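Local coordinates for NikO protein (Streptomyces tendae, PDB 4FQD) that acts as an enolpyruvyl transferase of the EPSP synthase family, MurA subfamily, and is essential in nikkomycin biosynthesis, at residues A[58-63]-A[103-108]; A[280-285]-A[319-324]; A[307-312]-A[325-330]. The protein carries 4 engineered substitutions. All blocks are in the same frame, centred on the assembly; numbering follows the deposited sequence.

Contact 1 comes first along the chain and is complete before the other two begin; contacts 2 and 3 interleave, their segments alternating in sequence. Contact 1 lies in one lobe, where helix 60-71 meets the loop ahead of helix 112-118. Its centre is about 32 Å from that of contact 2 and about 35 Å from that of contact 3. Contacts 2 and 3, with centres about 12 Å apart, touch and share a four-stranded sheet in the other lobe, in which strands 317-320 and 311-313 are neighbours. H321 NE2 of contact 2 probably hydrogen-bonds D312 OD2 of contact 3. The spacing fits the two-domain inverse alpha/beta barrel of enolpyruvyl transferases, both lobes being sampled.

Contact 1: A[58-63]-A[103-108]; sequences DIVETA and GRIHGS
E61 lays its carboxylate against the branched flank of I105, the two side chains crossing obliquely. OE2 comes to 3.3 Å from CB of I105, and OE1 lies 3.4 Å from CD1 of I105, so both oxygens of E61 meet hydrocarbon. The glutamate reaches this place through a fold in its chain: chi2 of -81° turns CD out of the extended path. On I105, chi1 of 57° sets CG1 between the backbone N and the carbonyl carbon, with CG2 beside the N. V60, one residue before E61, slides past I105 in the opposite direction, CG1 of V60 to CG2 of I105 being 4.1 Å. Further along helix 60-71, V64 and L65 also touch I105, which packs the loop after helix 99-102 against this helix. E61 itself also meets K34 and V38 of helix 34-44, and the side chain of H106 has a bound sulfate, probably from the crystallisation liquor, about 3 Å away, nearest atoms. The backbone N of H106 is 3.7 Å from OE2 of E61, too long to count as a hydrogen bond. With G107 N likewise 3.7 Å from OE1 of E61, the contact is mainly van der Waals, and the carboxylate probably has firmer partners beyond it.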
loop_
_atom_site.group_PDB
_atom_site.type_symbol
_atom_site.label_atom_id
_atom_site.label_comp_id
_atom_site.label_asym_id
_atom_site.label_seq_id
_atom_site.Cartn_x
_atom_site.Cartn_y
_atom_site.Cartn_z
ATOM N N ASP A 58 2.671 12.767 -31.789
ATOM C CA ASP A 58 1.638 13.365 -32.624
ATOM C C ASP A 58 0.270 13.158 -31.985
ATOM O O ASP A 58 -0.510 12.307 -32.416
ATOM C CB ASP A 58 1.672 12.760 -34.028
ATOM C CG ASP A 58 0.693 13.427 -34.975
ATOM O OD1 ASP A 58 0.313 14.590 -34.721
ATOM O OD2 ASP A 58 0.308 12.788 -35.977
ATOM N N ILE A 59 -0.012 13.938 -30.947
ATOM C CA ILE A 59 -1.268 13.822 -30.218
ATOM C C ILE A 59 -2.007 15.155 -30.170
ATOM O O ILE A 59 -1.594 16.128 -30.802
ATOM C CB ILE A 59 -1.038 13.312 -28.783
ATOM C CG1 ILE A 59 -0.025 14.201 -28.059
ATOM C CG2 ILE A 59 -0.556 11.870 -28.804
ATOM C CD1 ILE A 59 0.284 13.752 -26.646
ATOM N N VAL A 60 -3.101 15.188 -29.415
ATOM C CA VAL A 60 -3.934 16.381 -29.309
ATOM C C VAL A 60 -3.170 17.558 -28.710
ATOM O O VAL A 60 -3.264 18.684 -29.204
ATOM C CB VAL A 60 -5.195 16.108 -28.461
ATOM C CG1 VAL A 60 -6.024 17.375 -28.309
ATOM C CG2 VAL A 60 -6.022 14.993 -29.085
ATOM N N GLU A 61 -2.412 17.287 -27.650
ATOM C CA GLU A 61 -1.641 18.315 -26.954
ATOM C C GLU A 61 -0.710 19.073 -27.898
ATOM O O GLU A 61 -0.631 20.299 -27.847
ATOM C CB GLU A 61 -0.831 17.693 -25.813
ATOM C CG GLU A 61 -1.672 17.095 -24.693
ATOM C CD GLU A 61 -2.174 18.142 -23.717
ATOM O OE1 GLU A 61 -1.569 19.230 -23.650
ATOM O OE2 GLU A 61 -3.174 17.877 -23.016
ATOM N N THR A 62 -0.017 18.335 -28.759
ATOM C CA THR A 62 0.928 18.930 -29.699
ATOM C C THR A 62 0.238 19.906 -30.646
ATOM O O THR A 62 0.737 21.004 -30.897
ATOM C CB THR A 62 1.644 17.855 -30.538
ATOM O OG1 THR A 62 2.192 16.854 -29.672
ATOM C CG2 THR A 62 2.760 18.476 -31.363
ATOM N N ALA A 63 -0.916 19.501 -31.166
ATOM C CA ALA A 63 -1.665 20.322 -32.109
ATOM C C ALA A 63 -2.183 21.599 -31.456
ATOM O O ALA A 63 -2.025 22.689 -32.003
ATOM C CB ALA A 63 -2.816 19.525 -32.709
ATOM N N GLY A 103 -8.933 25.754 -23.456
ATOM C CA GLY A 103 -9.603 24.749 -22.651
ATOM C C GLY A 103 -9.630 23.364 -23.272
ATOM O O GLY A 103 -10.115 22.414 -22.658
ATOM N N ARG A 104 -9.111 23.247 -24.491
ATOM C CA ARG A 104 -9.069 21.965 -25.187
ATOM C C ARG A 104 -8.112 20.986 -24.514
ATOM O O ARG A 104 -8.322 19.773 -24.556
ATOM C CB ARG A 104 -8.672 22.156 -26.653
ATOM C CG ARG A 104 -9.750 22.791 -27.514
ATOM C CD ARG A 104 -9.234 23.114 -28.907
ATOM N NE ARG A 104 -8.967 21.910 -29.687
ATOM C CZ ARG A 104 -9.838 21.357 -30.526
ATOM N NH1 ARG A 104 -11.034 21.904 -30.698
ATOM N NH2 ARG A 104 -9.515 20.261 -31.197
ATOM N N ILE A 105 -7.060 21.516 -23.896
ATOM C CA ILE A 105 -6.062 20.680 -23.240
ATOM C C ILE A 105 -5.792 21.115 -21.803
ATOM O O ILE A 105 -6.124 22.231 -21.402
ATOM C CB ILE A 105 -4.730 20.670 -24.013
ATOM C CG1 ILE A 105 -4.199 22.095 -24.175
ATOM C CG2 ILE A 105 -4.903 20.003 -25.369
ATOM C CD1 ILE A 105 -2.846 22.166 -24.840
ATOM N N HIS A 106 -5.182 20.219 -21.034
ATOM C CA HIS A 106 -4.836 20.492 -19.647
ATOM C C HIS A 106 -3.479 21.182 -19.553
ATOM O O HIS A 106 -3.208 21.922 -18.607
ATOM C CB HIS A 106 -4.822 19.187 -18.846
ATOM C CG HIS A 106 -4.364 19.348 -17.430
ATOM N ND1 HIS A 106 -3.078 19.062 -17.027
ATOM C CD2 HIS A 106 -5.024 19.759 -16.322
ATOM C CE1 HIS A 106 -2.963 19.295 -15.731
ATOM N NE2 HIS A 106 -4.130 19.718 -15.279
ATOM N N GLY A 107 -2.632 20.942 -20.549
ATOM C CA GLY A 107 -1.279 21.468 -20.551
ATOM C C GLY A 107 -1.183 22.977 -20.690
ATOM O O GLY A 107 -0.128 23.562 -20.445
ATOM N N SER A 108 -2.284 23.609 -21.082
ATOM C CA SER A 108 -2.313 25.057 -21.254
ATOM C C SER A 108 -2.216 25.778 -19.912
ATOM O O SER A 108 -1.873 26.959 -19.855
ATOM C CB SER A 108 -3.585 25.482 -21.989
ATOM O OG SER A 108 -4.742 25.134 -21.248
#

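Contact 2: A[280-285]-A[319-324]; sequences DEPLRI and TAHPLT
L283 and A320 exchange both backbone bonds of an antiparallel hydrogen-bonded pair. L283 N donates to A320 O at 2.9 Å, with an N-H...O angle of 152°. The return bond, from A320 N to L283 O, measures 3.0 Å at 158°. Each acceptor also receives a CA-H contact: P282 CA approaches A320 O, and T319 CA approaches L283 O, both at 3.5 Å. R284 and T319 form the adjoining non-hydrogen-bonded pair, so their backbone bonds run to the flanking strands, R284 with V28 and T319 with D312. Strands 283-286 and 317-320 are thus the two inner strands of a four-stranded mixed sheet, edged by strands 27-29 and 311-313, in one lobe of the inverse alpha/beta barrel of the EPSP synthase family. The polar ends find their partners outside the two segments: R284 NH1 makes a salt bridge with E317 OE2, and H321 NE2 is hydrogen-bonded to D312 OD2. Over one face of the H321 ring, offset toward the rim, stands P282 CB, a CH-pi contact 4.2 Å from the ring centroid and 13° off its normal. CG of P282 is nearest to ND1 of H321. CB of P282 also packs 3.5 Å from CG2 of T319, a methyl lying anti to the backbone N. Beyond the sheet, CG of P322 rests 3.7 Å from the carbonyl O of E281.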
loop_
_atom_site.group_PDB
_atom_site.type_symbol
_atom_site.label_atom_id
_atom_site.label_comp_id
_atom_site.label_asym_id
_atom_site.label_seq_id
_atom_site.Cartn_x
_atom_site.Cartn_y
_atom_site.Cartn_z
ATOM N N ASP A 280 2.413 -13.727 -28.931
ATOM C CA ASP A 280 2.845 -15.122 -28.893
ATOM C C ASP A 280 4.360 -15.222 -29.048
ATOM O O ASP A 280 4.950 -16.283 -28.844
ATOM C CB ASP A 280 2.132 -15.948 -29.966
ATOM C CG ASP A 280 2.338 -15.396 -31.357
ATOM O OD1 ASP A 280 2.689 -14.205 -31.472
ATOM O OD2 ASP A 280 2.145 -16.147 -32.335
ATOM N N GLU A 281 4.979 -14.105 -29.416
ATOM C CA GLU A 281 6.431 -13.988 -29.450
ATOM C C GLU A 281 6.835 -12.723 -28.696
ATOM O O GLU A 281 6.031 -11.798 -28.575
ATOM C CB GLU A 281 6.938 -13.943 -30.893
ATOM C CG GLU A 281 6.993 -15.302 -31.574
ATOM C CD GLU A 281 7.953 -16.263 -30.894
ATOM O OE1 GLU A 281 9.117 -15.878 -30.649
ATOM O OE2 GLU A 281 7.543 -17.405 -30.600
ATOM N N PRO A 282 8.073 -12.688 -28.170
ATOM C CA PRO A 282 8.589 -11.516 -27.453
ATOM C C PRO A 282 8.390 -10.217 -28.230
ATOM O O PRO A 282 8.926 -10.058 -29.327
ATOM C CB PRO A 282 10.079 -11.831 -27.319
ATOM C CG PRO A 282 10.125 -13.308 -27.231
ATOM C CD PRO A 282 9.034 -13.807 -28.143
ATOM N N LEU A 283 7.615 -9.303 -27.655
ATOM C CA LEU A 283 7.278 -8.050 -28.318
ATOM C C LEU A 283 8.368 -7.001 -28.129
ATOM O O LEU A 283 8.650 -6.574 -27.009
ATOM C CB LEU A 283 5.946 -7.515 -27.790
ATOM C CG LEU A 283 5.384 -6.293 -28.518
ATOM C CD1 LEU A 283 4.994 -6.660 -29.942
ATOM C CD2 LEU A 283 4.199 -5.711 -27.765
ATOM N N ARG A 284 8.974 -6.584 -29.236
ATOM C CA ARG A 284 10.032 -5.584 -29.194
ATOM C C ARG A 284 9.433 -4.181 -29.171
ATOM O O ARG A 284 8.629 -3.824 -30.033
ATOM C CB ARG A 284 10.966 -5.750 -30.392
ATOM C CG ARG A 284 12.431 -5.500 -30.078
ATOM C CD ARG A 284 13.313 -5.905 -31.247
ATOM N NE ARG A 284 12.995 -5.145 -32.452
ATOM C CZ ARG A 284 13.593 -4.011 -32.796
ATOM N NH1 ARG A 284 14.545 -3.503 -32.027
ATOM N NH2 ARG A 284 13.243 -3.382 -33.908
ATOM N N ILE A 285 9.824 -3.394 -28.174
ATOM C CA ILE A 285 9.304 -2.042 -28.004
ATOM C C ILE A 285 10.449 -1.034 -28.046
ATOM O O ILE A 285 11.289 -1.002 -27.148
ATOM C CB ILE A 285 8.558 -1.903 -26.666
ATOM C CG1 ILE A 285 7.577 -3.064 -26.480
ATOM C CG2 ILE A 285 7.839 -0.566 -26.590
ATOM C CD1 ILE A 285 7.094 -3.236 -25.056
ATOM N N THR A 319 12.104 -5.550 -24.432
ATOM C CA THR A 319 11.428 -6.724 -24.962
ATOM C C THR A 319 10.537 -7.380 -23.913
ATOM O O THR A 319 11.023 -7.898 -22.909
ATOM C CB THR A 319 12.435 -7.751 -25.506
ATOM O OG1 THR A 319 13.129 -7.193 -26.628
ATOM C CG2 THR A 319 11.722 -9.013 -25.943
ATOM N N ALA A 320 9.231 -7.346 -24.154
ATOM C CA ALA A 320 8.266 -7.933 -23.234
ATOM C C ALA A 320 7.880 -9.342 -23.673
ATOM O O ALA A 320 7.434 -9.551 -24.801
ATOM C CB ALA A 320 7.034 -7.051 -23.124
ATOM N N HIS A 321 8.054 -10.303 -22.773
ATOM C CA HIS A 321 7.787 -11.704 -23.082
ATOM C C HIS A 321 6.378 -12.118 -22.675
ATOM O O HIS A 321 5.909 -11.765 -21.592
ATOM C CB HIS A 321 8.812 -12.609 -22.396
ATOM C CG HIS A 321 10.214 -12.416 -22.885
ATOM N ND1 HIS A 321 10.918 -13.407 -23.533
ATOM C CD2 HIS A 321 11.040 -11.347 -22.822
ATOM C CE1 HIS A 321 12.120 -12.958 -23.847
ATOM N NE2 HIS A 321 12.219 -11.708 -23.426
ATOM N N PRO A 322 5.697 -12.872 -23.550
ATOM C CA PRO A 322 4.369 -13.421 -23.259
ATOM C C PRO A 322 4.405 -14.358 -22.055
ATOM O O PRO A 322 5.481 -14.793 -21.644
ATOM C CB PRO A 322 4.035 -14.214 -24.525
ATOM C CG PRO A 322 4.853 -13.579 -25.595
ATOM C CD PRO A 322 6.129 -13.179 -24.923
ATOM N N LEU A 323 3.234 -14.661 -21.504
ATOM C CA LEU A 323 3.132 -15.544 -20.347
ATOM C C LEU A 323 3.668 -16.942 -20.633
ATOM O O LEU A 323 3.396 -17.523 -21.683
ATOM C CB LEU A 323 1.681 -15.636 -19.872
ATOM C CG LEU A 323 1.106 -14.397 -19.185
ATOM C CD1 LEU A 323 -0.346 -14.627 -18.805
ATOM C CD2 LEU A 323 1.934 -14.047 -17.962
ATOM N N THR A 324 4.439 -17.471 -19.690
ATOM C CA THR A 324 4.913 -18.846 -19.763
ATOM C C THR A 324 4.297 -19.637 -18.617
ATOM O O THR A 324 4.318 -20.867 -18.606
ATOM C CB THR A 324 6.447 -18.924 -19.673
ATOM O OG1 THR A 324 6.890 -18.274 -18.475
ATOM C CG2 THR A 324 7.086 -18.246 -20.874
#

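Contact 3: A[307-312]-A[325-330]; sequences MGVRVD and KPLRPV
M307 and L327 meet where helix 298-307 ends, with V330 packed on CG and SD of the methionine. CG of M307 lies 3.7 Å from CG1 of V330, and the two side chains cross at about a right angle. CE of M307, turned by the bend at chi3 (77°), is 4.2 Å from CD1 of L327. V309 adds CG2 to the same apolar patch, 3.8 Å from CD2 of L327. An alanine in place of M307 would probably open a gap beside V330 and L327, since CG, SD and CE supply the apolar contacts to both. One backbone bond ties the segments: R328 N donates to M307 O at 2.8 Å and 161°.

The other side is wetter and looser. M307 O also accepts a 3.2 Å bond from a water that donates to P326 O as well, while a second water joins G308 O to K325 NZ. The exposed R328 lays one guanidinium face over the G308 backbone, G308 N standing 4.1 Å above its centre. G308, with phi of 99°, is the C-prime residue of the Schellman motif closing the helix. V309 also packs on L304 and on V276 of helix 265-278, whereas 325-330 bonds by backbone to Y353, E355 and Y359, the last in strand 356-362, before leading into strand 331-334.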
loop_
_atom_site.group_PDB
_atom_site.type_symbol
_atom_site.label_atom_id
_atom_site.label_comp_id
_atom_site.label_asym_id
_atom_site.label_seq_id
_atom_site.Cartn_x
_atom_site.Cartn_y
_atom_site.Cartn_z
ATOM N N MET A 307 5.751 -9.865 -9.949
ATOM C CA MET A 307 4.654 -10.618 -10.547
ATOM C C MET A 307 5.172 -11.775 -11.397
ATOM O O MET A 307 4.435 -12.711 -11.700
ATOM C CB MET A 307 3.759 -9.703 -11.389
ATOM C CG MET A 307 3.093 -8.592 -10.594
ATOM S SD MET A 307 1.957 -7.594 -11.576
ATOM C CE MET A 307 0.546 -8.693 -11.680
ATOM N N GLY A 308 6.445 -11.706 -11.773
ATOM C CA GLY A 308 7.053 -12.741 -12.587
ATOM C C GLY A 308 7.106 -12.369 -14.056
ATOM O O GLY A 308 7.340 -13.220 -14.915
ATOM N N VAL A 309 6.884 -11.090 -14.346
ATOM C CA VAL A 309 6.923 -10.592 -15.715
ATOM C C VAL A 309 8.360 -10.378 -16.184
ATOM O O VAL A 309 9.133 -9.670 -15.538
ATOM C CB VAL A 309 6.138 -9.271 -15.856
ATOM C CG1 VAL A 309 6.421 -8.619 -17.201
ATOM C CG2 VAL A 309 4.646 -9.517 -15.672
ATOM N N ARG A 310 8.715 -10.995 -17.306
ATOM C CA ARG A 310 10.058 -10.857 -17.855
ATOM C C ARG A 310 10.132 -9.782 -18.934
ATOM O O ARG A 310 9.423 -9.847 -19.939
ATOM C CB ARG A 310 10.561 -12.186 -18.420
ATOM C CG ARG A 310 11.853 -12.045 -19.212
ATOM C CD ARG A 310 12.333 -13.371 -19.773
ATOM N NE ARG A 310 13.466 -13.185 -20.677
ATOM C CZ ARG A 310 14.137 -14.176 -21.254
ATOM N NH1 ARG A 310 13.798 -15.436 -21.019
ATOM N NH2 ARG A 310 15.154 -13.907 -22.063
ATOM N N VAL A 311 10.995 -8.795 -18.718
ATOM C CA VAL A 311 11.231 -7.746 -19.702
ATOM C C VAL A 311 12.726 -7.515 -19.898
ATOM O O VAL A 311 13.434 -7.143 -18.962
ATOM C CB VAL A 311 10.574 -6.415 -19.293
ATOM C CG1 VAL A 311 10.983 -5.306 -20.252
ATOM C CG2 VAL A 311 9.061 -6.555 -19.250
ATOM N N ASP A 312 13.204 -7.744 -21.118
ATOM C CA ASP A 312 14.602 -7.497 -21.447
ATOM C C ASP A 312 14.809 -6.015 -21.724
ATOM O O ASP A 312 14.209 -5.461 -22.644
ATOM C CB ASP A 312 15.021 -8.322 -22.665
ATOM C CG ASP A 312 14.845 -9.811 -22.447
ATOM O OD1 ASP A 312 14.989 -10.263 -21.293
ATOM O OD2 ASP A 312 14.560 -10.527 -23.430
ATOM N N LYS A 325 3.745 -18.903 -17.655
ATOM C CA LYS A 325 3.092 -19.482 -16.491
ATOM C C LYS A 325 2.299 -18.378 -15.798
ATOM O O LYS A 325 2.521 -17.199 -16.074
ATOM C CB LYS A 325 4.133 -20.088 -15.543
ATOM C CG LYS A 325 5.106 -19.087 -14.951
ATOM C CD LYS A 325 6.118 -19.785 -14.058
ATOM C CE LYS A 325 7.000 -18.784 -13.333
ATOM N NZ LYS A 325 7.769 -17.927 -14.275
ATOM N N PRO A 326 1.354 -18.749 -14.915
ATOM C CA PRO A 326 0.591 -17.742 -14.170
ATOM C C PRO A 326 1.485 -16.774 -13.394
ATOM O O PRO A 326 2.572 -17.148 -12.952
ATOM C CB PRO A 326 -0.235 -18.585 -13.198
ATOM C CG PRO A 326 -0.434 -19.871 -13.915
ATOM C CD PRO A 326 0.835 -20.111 -14.682
ATOM N N LEU A 327 1.025 -15.537 -13.243
ATOM C CA LEU A 327 1.786 -14.517 -12.532
ATOM C C LEU A 327 1.575 -14.605 -11.024
ATOM O O LEU A 327 0.763 -15.396 -10.542
ATOM C CB LEU A 327 1.405 -13.123 -13.031
ATOM C CG LEU A 327 1.748 -12.802 -14.487
ATOM C CD1 LEU A 327 1.282 -11.402 -14.853
ATOM C CD2 LEU A 327 3.242 -12.956 -14.732
ATOM N N ARG A 328 2.319 -13.790 -10.286
ATOM C CA ARG A 328 2.169 -13.710 -8.839
ATOM C C ARG A 328 1.477 -12.410 -8.445
ATOM O O ARG A 328 1.745 -11.359 -9.029
ATOM C CB ARG A 328 3.530 -13.818 -8.148
ATOM C CG ARG A 328 4.054 -15.240 -8.029
ATOM C CD ARG A 328 5.401 -15.395 -8.712
ATOM N NE ARG A 328 6.348 -14.367 -8.291
ATOM C CZ ARG A 328 7.598 -14.279 -8.735
ATOM N NH1 ARG A 328 8.392 -13.309 -8.301
ATOM N NH2 ARG A 328 8.056 -15.161 -9.612
ATOM N N PRO A 329 0.579 -12.480 -7.453
ATOM C CA PRO A 329 -0.170 -11.303 -7.002
ATOM C C PRO A 329 0.711 -10.332 -6.224
ATOM O O PRO A 329 1.712 -10.737 -5.632
ATOM C CB PRO A 329 -1.233 -11.903 -6.081
ATOM C CG PRO A 329 -0.606 -13.146 -5.559
ATOM C CD PRO A 329 0.220 -13.688 -6.690
ATOM N N VAL A 330 0.335 -9.057 -6.233
ATOM C CA VAL A 330 1.076 -8.027 -5.518
ATOM C C VAL A 330 0.131 -7.049 -4.830
ATOM O O VAL A 330 -1.011 -6.873 -5.254
ATOM C CB VAL A 330 1.987 -7.222 -6.469
ATOM C CG1 VAL A 330 3.176 -8.060 -6.920
ATOM C CG2 VAL A 330 1.192 -6.717 -7.663
HETATM O O HOH W 1 5.077 -15.802 -12.272
HETATM O O HOH W 2 6.258 -15.968 -15.264
#